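Local coordinates for protein IscA (Thermosynechococcus elongatus, PDB 1X0G) that binds a [2Fe-2S] cluster and probably serves as a scaffold on which iron-sulfur clusters are assembled, at residues Q10-L15 against Q60-A65; W40-A45 against F92-A97. All coordinates share one frame; numbering follows the deposited sequence.

Contact 1: residues Q10-L15 against Q60-A65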
loop_
_atom_site.group_PDB
_atom_site.type_symbol
_atom_site.label_atom_id
_atom_site.label_comp_id
_atom_site.label_asym_id
_atom_site.label_seq_id
_atom_site.Cartn_x
_atom_site.Cartn_y
_atom_site.Cartn_z
ATOM N N GLN C 10 13.771 -30.153 1.973
ATOM C CA GLN C 10 13.134 -31.357 2.497
ATOM C C GLN C 10 11.669 -31.096 2.715
ATOM O O GLN C 10 10.833 -31.930 2.373
ATOM C CB GLN C 10 13.814 -31.758 3.818
ATOM C CG GLN C 10 13.159 -32.842 4.674
ATOM C CD GLN C 10 14.227 -33.561 5.505
ATOM O OE1 GLN C 10 15.278 -32.968 5.809
ATOM N NE2 GLN C 10 13.992 -34.850 5.844
ATOM N N GLU C 11 11.373 -29.932 3.281
ATOM C CA GLU C 11 10.020 -29.560 3.485
ATOM C C GLU C 11 9.346 -29.277 2.164
ATOM O O GLU C 11 8.182 -29.596 1.979
ATOM C CB GLU C 11 9.978 -28.301 4.312
ATOM C CG GLU C 11 8.570 -27.742 4.503
ATOM C CD GLU C 11 7.668 -28.600 5.368
ATOM O OE1 GLU C 11 8.054 -29.699 5.895
ATOM O OE2 GLU C 11 6.540 -28.143 5.520
ATOM N N LEU C 12 10.064 -28.665 1.242
ATOM C CA LEU C 12 9.496 -28.491 -0.069
ATOM C C LEU C 12 9.145 -29.767 -0.794
ATOM O O LEU C 12 8.110 -29.825 -1.424
ATOM C CB LEU C 12 10.376 -27.647 -0.942
ATOM C CG LEU C 12 10.247 -26.233 -0.418
ATOM C CD1 LEU C 12 11.241 -25.407 -1.126
ATOM C CD2 LEU C 12 8.844 -25.674 -0.591
ATOM N N GLU C 13 9.957 -30.801 -0.726
ATOM C CA GLU C 13 9.509 -31.999 -1.435
ATOM C C GLU C 13 8.338 -32.671 -0.732
ATOM O O GLU C 13 7.610 -33.470 -1.359
ATOM C CB GLU C 13 10.621 -33.000 -1.707
ATOM C CG GLU C 13 11.430 -33.281 -0.496
ATOM C CD GLU C 13 12.902 -33.123 -0.779
ATOM O OE1 GLU C 13 13.234 -32.488 -1.816
ATOM O OE2 GLU C 13 13.721 -33.633 0.031
ATOM N N ARG C 14 8.166 -32.352 0.551
ATOM C CA ARG C 14 7.123 -32.927 1.388
ATOM C C ARG C 14 5.751 -32.456 0.932
ATOM O O ARG C 14 4.813 -33.235 0.879
ATOM C CB ARG C 14 7.331 -32.507 2.844
ATOM C CG ARG C 14 7.019 -33.624 3.864
ATOM C CD ARG C 14 6.134 -33.092 4.978
ATOM N NE ARG C 14 4.729 -33.393 4.710
ATOM C CZ ARG C 14 3.747 -32.490 4.603
ATOM N NH1 ARG C 14 3.986 -31.182 4.744
ATOM N NH2 ARG C 14 2.501 -32.908 4.360
ATOM N N LEU C 15 5.659 -31.172 0.605
ATOM C CA LEU C 15 4.424 -30.545 0.165
ATOM C C LEU C 15 4.157 -30.814 -1.315
ATOM O O LEU C 15 3.005 -30.765 -1.769
ATOM C CB LEU C 15 4.516 -29.042 0.401
ATOM C CG LEU C 15 4.919 -28.632 1.814
ATOM C CD1 LEU C 15 5.701 -27.341 1.808
ATOM C CD2 LEU C 15 3.671 -28.532 2.694
ATOM N N GLN C 60 20.071 -27.882 -5.543
ATOM C CA GLN C 60 19.715 -29.165 -4.951
ATOM C C GLN C 60 18.601 -29.915 -5.690
ATOM O O GLN C 60 17.795 -30.626 -5.066
ATOM C CB GLN C 60 19.307 -28.959 -3.501
ATOM C CG GLN C 60 20.010 -27.797 -2.837
ATOM C CD GLN C 60 20.180 -28.003 -1.356
ATOM O OE1 GLN C 60 20.503 -27.079 -0.615
ATOM N NE2 GLN C 60 19.967 -29.235 -0.905
ATOM N N GLY C 61 18.570 -29.759 -7.012
ATOM C CA GLY C 61 17.562 -30.391 -7.859
ATOM C C GLY C 61 16.244 -29.639 -7.790
ATOM O O GLY C 61 15.181 -30.235 -8.024
ATOM N N TRP C 62 16.313 -28.353 -7.425
ATOM C CA TRP C 62 15.146 -27.493 -7.330
ATOM C C TRP C 62 15.333 -26.215 -8.036
ATOM O O TRP C 62 16.323 -25.520 -7.822
ATOM C CB TRP C 62 14.838 -27.115 -5.898
ATOM C CG TRP C 62 13.986 -28.078 -5.314
ATOM C CD1 TRP C 62 14.346 -29.297 -4.869
ATOM C CD2 TRP C 62 12.584 -27.971 -5.133
ATOM N NE1 TRP C 62 13.255 -29.964 -4.397
ATOM C CE2 TRP C 62 12.149 -29.183 -4.558
ATOM C CE3 TRP C 62 11.648 -26.967 -5.390
ATOM C CZ2 TRP C 62 10.822 -29.430 -4.227
ATOM C CZ3 TRP C 62 10.312 -27.210 -5.062
ATOM C CH2 TRP C 62 9.914 -28.443 -4.490
ATOM N N THR C 63 14.330 -25.850 -8.821
ATOM C CA THR C 63 14.342 -24.553 -9.480
ATOM C C THR C 63 13.722 -23.448 -8.629
ATOM O O THR C 63 12.627 -23.584 -8.065
ATOM C CB THR C 63 13.684 -24.607 -10.848
ATOM O OG1 THR C 63 14.083 -25.827 -11.535
ATOM C CG2 THR C 63 14.101 -23.378 -11.635
ATOM N N ILE C 64 14.446 -22.347 -8.523
ATOM C CA ILE C 64 13.991 -21.284 -7.697
ATOM C C ILE C 64 13.812 -20.046 -8.499
ATOM O O ILE C 64 14.759 -19.540 -9.093
ATOM C CB ILE C 64 14.923 -21.047 -6.569
ATOM C CG1 ILE C 64 14.741 -22.135 -5.509
ATOM C CG2 ILE C 64 14.548 -19.757 -5.889
ATOM C CD1 ILE C 64 15.570 -23.378 -5.698
ATOM N N ALA C 65 12.572 -19.559 -8.521
ATOM C CA ALA C 65 12.182 -18.474 -9.421
ATOM C C ALA C 65 11.885 -17.198 -8.626
ATOM O O ALA C 65 10.961 -17.175 -7.787
ATOM C CB ALA C 65 11.010 -18.890 -10.169
#

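Contact 2: residues W40-A45 against F92-A97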
loop_
_atom_site.group_PDB
_atom_site.type_symbol
_atom_site.label_atom_id
_atom_site.label_comp_id
_atom_site.label_asym_id
_atom_site.label_seq_id
_atom_site.Cartn_x
_atom_site.Cartn_y
_atom_site.Cartn_z
ATOM N N TRP C 40 6.950 -5.438 3.146
ATOM C CA TRP C 40 6.775 -6.449 2.134
ATOM C C TRP C 40 6.641 -7.749 2.885
ATOM O O TRP C 40 7.366 -7.947 3.866
ATOM C CB TRP C 40 8.004 -6.482 1.233
ATOM C CG TRP C 40 8.217 -5.241 0.390
ATOM C CD1 TRP C 40 9.234 -4.296 0.545
ATOM C CD2 TRP C 40 7.437 -4.782 -0.716
ATOM N NE1 TRP C 40 9.123 -3.334 -0.399
ATOM C CE2 TRP C 40 8.051 -3.607 -1.202
ATOM C CE3 TRP C 40 6.337 -5.285 -1.394
ATOM C CZ2 TRP C 40 7.541 -2.876 -2.285
ATOM C CZ3 TRP C 40 5.811 -4.551 -2.468
ATOM C CH2 TRP C 40 6.426 -3.362 -2.909
ATOM N N ARG C 41 5.688 -8.583 2.512
ATOM C CA ARG C 41 5.634 -9.967 2.986
ATOM C C ARG C 41 6.209 -10.786 1.878
ATOM O O ARG C 41 5.984 -10.479 0.697
ATOM C CB ARG C 41 4.191 -10.351 3.162
ATOM C CG ARG C 41 3.817 -11.502 4.153
ATOM C CD ARG C 41 2.825 -12.310 3.363
ATOM N NE ARG C 41 2.491 -13.690 3.726
ATOM C CZ ARG C 41 2.079 -14.094 4.934
ATOM N NH1 ARG C 41 2.030 -13.230 5.989
ATOM N NH2 ARG C 41 1.724 -15.393 5.096
ATOM N N TYR C 42 7.003 -11.794 2.213
ATOM C CA TYR C 42 7.384 -12.773 1.209
ATOM C C TYR C 42 6.190 -13.536 0.759
ATOM O O TYR C 42 5.205 -13.776 1.545
ATOM C CB TYR C 42 8.257 -13.819 1.805
ATOM C CG TYR C 42 9.487 -13.257 2.275
ATOM C CD1 TYR C 42 9.633 -12.942 3.603
ATOM C CD2 TYR C 42 10.522 -13.007 1.382
ATOM C CE1 TYR C 42 10.749 -12.317 4.045
ATOM C CE2 TYR C 42 11.676 -12.398 1.839
ATOM C CZ TYR C 42 11.758 -12.040 3.169
ATOM O OH TYR C 42 12.881 -11.462 3.620
ATOM N N ASP C 43 6.253 -13.982 -0.478
ATOM C CA ASP C 43 5.217 -14.869 -0.957
ATOM C C ASP C 43 5.821 -16.050 -1.733
ATOM O O ASP C 43 6.585 -15.902 -2.765
ATOM C CB ASP C 43 4.247 -14.087 -1.802
ATOM C CG ASP C 43 3.249 -14.987 -2.460
ATOM O OD1 ASP C 43 2.048 -14.857 -2.121
ATOM O OD2 ASP C 43 3.653 -15.885 -3.274
ATOM N N LEU C 44 5.467 -17.230 -1.267
ATOM C CA LEU C 44 6.030 -18.407 -1.805
ATOM C C LEU C 44 4.995 -19.257 -2.438
ATOM O O LEU C 44 4.024 -19.582 -1.817
ATOM C CB LEU C 44 6.607 -19.180 -0.667
ATOM C CG LEU C 44 7.901 -18.615 -0.074
ATOM C CD1 LEU C 44 8.299 -19.420 1.174
ATOM C CD2 LEU C 44 9.090 -18.592 -1.071
ATOM N N ALA C 45 5.212 -19.679 -3.654
ATOM C CA ALA C 45 4.300 -20.627 -4.264
ATOM C C ALA C 45 5.068 -21.746 -4.986
ATOM O O ALA C 45 6.139 -21.548 -5.549
ATOM C CB ALA C 45 3.457 -19.923 -5.188
ATOM N N PHE C 92 13.454 -16.525 6.820
ATOM C CA PHE C 92 14.155 -15.799 5.773
ATOM C C PHE C 92 15.235 -14.920 6.291
ATOM O O PHE C 92 15.055 -14.190 7.242
ATOM C CB PHE C 92 13.168 -14.882 5.139
ATOM C CG PHE C 92 12.070 -15.598 4.502
ATOM C CD1 PHE C 92 10.914 -15.897 5.213
ATOM C CD2 PHE C 92 12.187 -16.041 3.198
ATOM C CE1 PHE C 92 9.862 -16.589 4.594
ATOM C CE2 PHE C 92 11.108 -16.740 2.579
ATOM C CZ PHE C 92 9.974 -16.991 3.258
ATOM N N HIS C 93 16.361 -14.944 5.644
ATOM C CA HIS C 93 17.395 -14.074 6.069
ATOM C C HIS C 93 17.660 -13.279 4.804
ATOM O O HIS C 93 18.094 -13.836 3.785
ATOM C CB HIS C 93 18.592 -14.891 6.528
ATOM C CG HIS C 93 18.253 -15.874 7.604
ATOM N ND1 HIS C 93 18.200 -15.524 8.937
ATOM C CD2 HIS C 93 17.958 -17.200 7.547
ATOM C CE1 HIS C 93 17.882 -16.591 9.652
ATOM N NE2 HIS C 93 17.718 -17.616 8.833
ATOM N N ASN C 94 17.352 -11.994 4.862
ATOM C CA ASN C 94 17.373 -11.159 3.702
ATOM C C ASN C 94 18.356 -10.050 3.957
ATOM O O ASN C 94 18.106 -9.172 4.770
ATOM C CB ASN C 94 15.981 -10.619 3.489
ATOM C CG ASN C 94 15.857 -9.781 2.236
ATOM O OD1 ASN C 94 16.844 -9.495 1.551
ATOM N ND2 ASN C 94 14.599 -9.404 1.904
ATOM N N PRO C 95 19.484 -10.089 3.266
ATOM C CA PRO C 95 20.530 -9.057 3.319
ATOM C C PRO C 95 19.989 -7.662 3.009
ATOM O O PRO C 95 20.543 -6.683 3.470
ATOM C CB PRO C 95 21.500 -9.472 2.209
ATOM C CG PRO C 95 21.323 -10.936 2.064
ATOM C CD PRO C 95 19.814 -11.160 2.314
ATOM N N ASN C 96 18.884 -7.596 2.265
ATOM C CA ASN C 96 18.215 -6.349 1.953
ATOM C C ASN C 96 17.325 -5.845 3.060
ATOM O O ASN C 96 16.872 -4.732 3.018
ATOM C CB ASN C 96 17.420 -6.526 0.689
ATOM C CG ASN C 96 18.265 -7.097 -0.460
ATOM O OD1 ASN C 96 17.963 -8.133 -1.088
ATOM N ND2 ASN C 96 19.348 -6.440 -0.698
ATOM N N ALA C 97 17.089 -6.635 4.081
ATOM C CA ALA C 97 16.100 -6.268 5.048
ATOM C C ALA C 97 16.643 -5.325 6.100
ATOM O O ALA C 97 17.698 -5.567 6.678
ATOM C CB ALA C 97 15.647 -7.457 5.660
#

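Contact 1: residues Q10-L15 against Q60-A65
Leu12 and Glu13 of helix 6-15 pack on Trp62, the first residue of strand 62-66. The contact is helix-on-sheet packing in the HesB/IscA fold, away from the cluster and sodium sites. Leu12 comes first along the helix and lies over one face of the indole. Its CB stands 4.0 Å from the centroid of the six-membered ring of Trp62 and 26° off the ring normal, a CH-pi contact. The touch is toward the rim of the ring, with Leu12 CB 3.7 Å from Trp62 CH2. The helix backbone also comes close, since Leu12 O is 3.8 Å from Trp62 CH2. The leucine side chain also packs on Leu4 of strand 3-4 and Leu28 of strand 27-34, one from each sheet. Trp62 in turn rests on Ile9, one turn before Glu13 in the helix, and on Ala26. Were Trp62 an alanine, Leu12 CB would probably lose the ring face it packs on, and Glu13 OE1 its NE1 neighbour. Glu13 follows and meets the indole at its edge instead. Its CG sits between the backbone N and the carbonyl carbon (chi1 49°), and the chain bends at chi2. This brings the carboxylate to the pyrrole side of the ring. The carboxylate and indole planes are 36° apart, and Glu13 OE1 stays 3.6 Å from Trp62 NE1, near the ring plane.

Contact 2: residues W40-A45 against F92-A97
Tyr42 and Phe92 stack face to face between two beta sheets of the HesB/IscA fold. Tyr42 lies on strand 40-46 of the larger sheet, and Phe92 on strand 89-93, an outermost strand, within this chain, of the smaller one. The ring planes are only 7° apart and the centroids are 3.9 Å apart. The two side chains run in opposite directions, and Tyr42 CD1 lies over the centre of the Phe92 ring. Tyr42 CB also sits over the Phe92 face, as a CH-pi contact 4.3 Å from the ring centroid. At the other end, Phe92 CB is 3.7 Å from Tyr42 CZ. Tyr42 also stacks with Phe107, and Met86 of the second subunit packs on both Tyr42 and Phe92.

Apolar packing extends the stack. Leu44, two residues on from Tyr42, meets the phenylalanine at its edge, near the ring plane. Leu44 CD1 is 3.6 Å from Phe92 CZ.

The polar part lies at the tyrosine hydroxyl. Asn94 ND2 donates to Tyr42 OH over 3.2 Å, in a bent bond of 143° at the hydrogen. The hydroxyl is tilted somewhat out of the amide plane. ND2 also bonds to Leu73 O, so the amide nitrogen is held twice. CG of Asn94 lies anti to the backbone N (chi1 -177°), which leaves the amide between the tyrosine and its own turn. That turn is a type I beta turn from Asn94 to Ala97, opened by an Asx turn in which Asn96 N donates to Asn94 OD1 over 2.9 Å.

How the contacts relate
Both contacts reach the same six-stranded sheet, through strand 62-66 in contact 1 and strand 40-46 in contact 2. Strand 27-34 runs between these two. The centres of the two contacts are about 17 Å apart and they do not touch. Contact 1 is the smaller and lies farther from the chain centre, yet two of its three touching residues are buried. It joins a helix to the sheet by an aliphatic group over an indole. Contact 2 is nearer the centre and partly buried. It joins two sheets by stacked rings and adds a side-chain hydrogen bond. It is also closer to the cluster, which lies about 9 Å from the side chain of Tyr42.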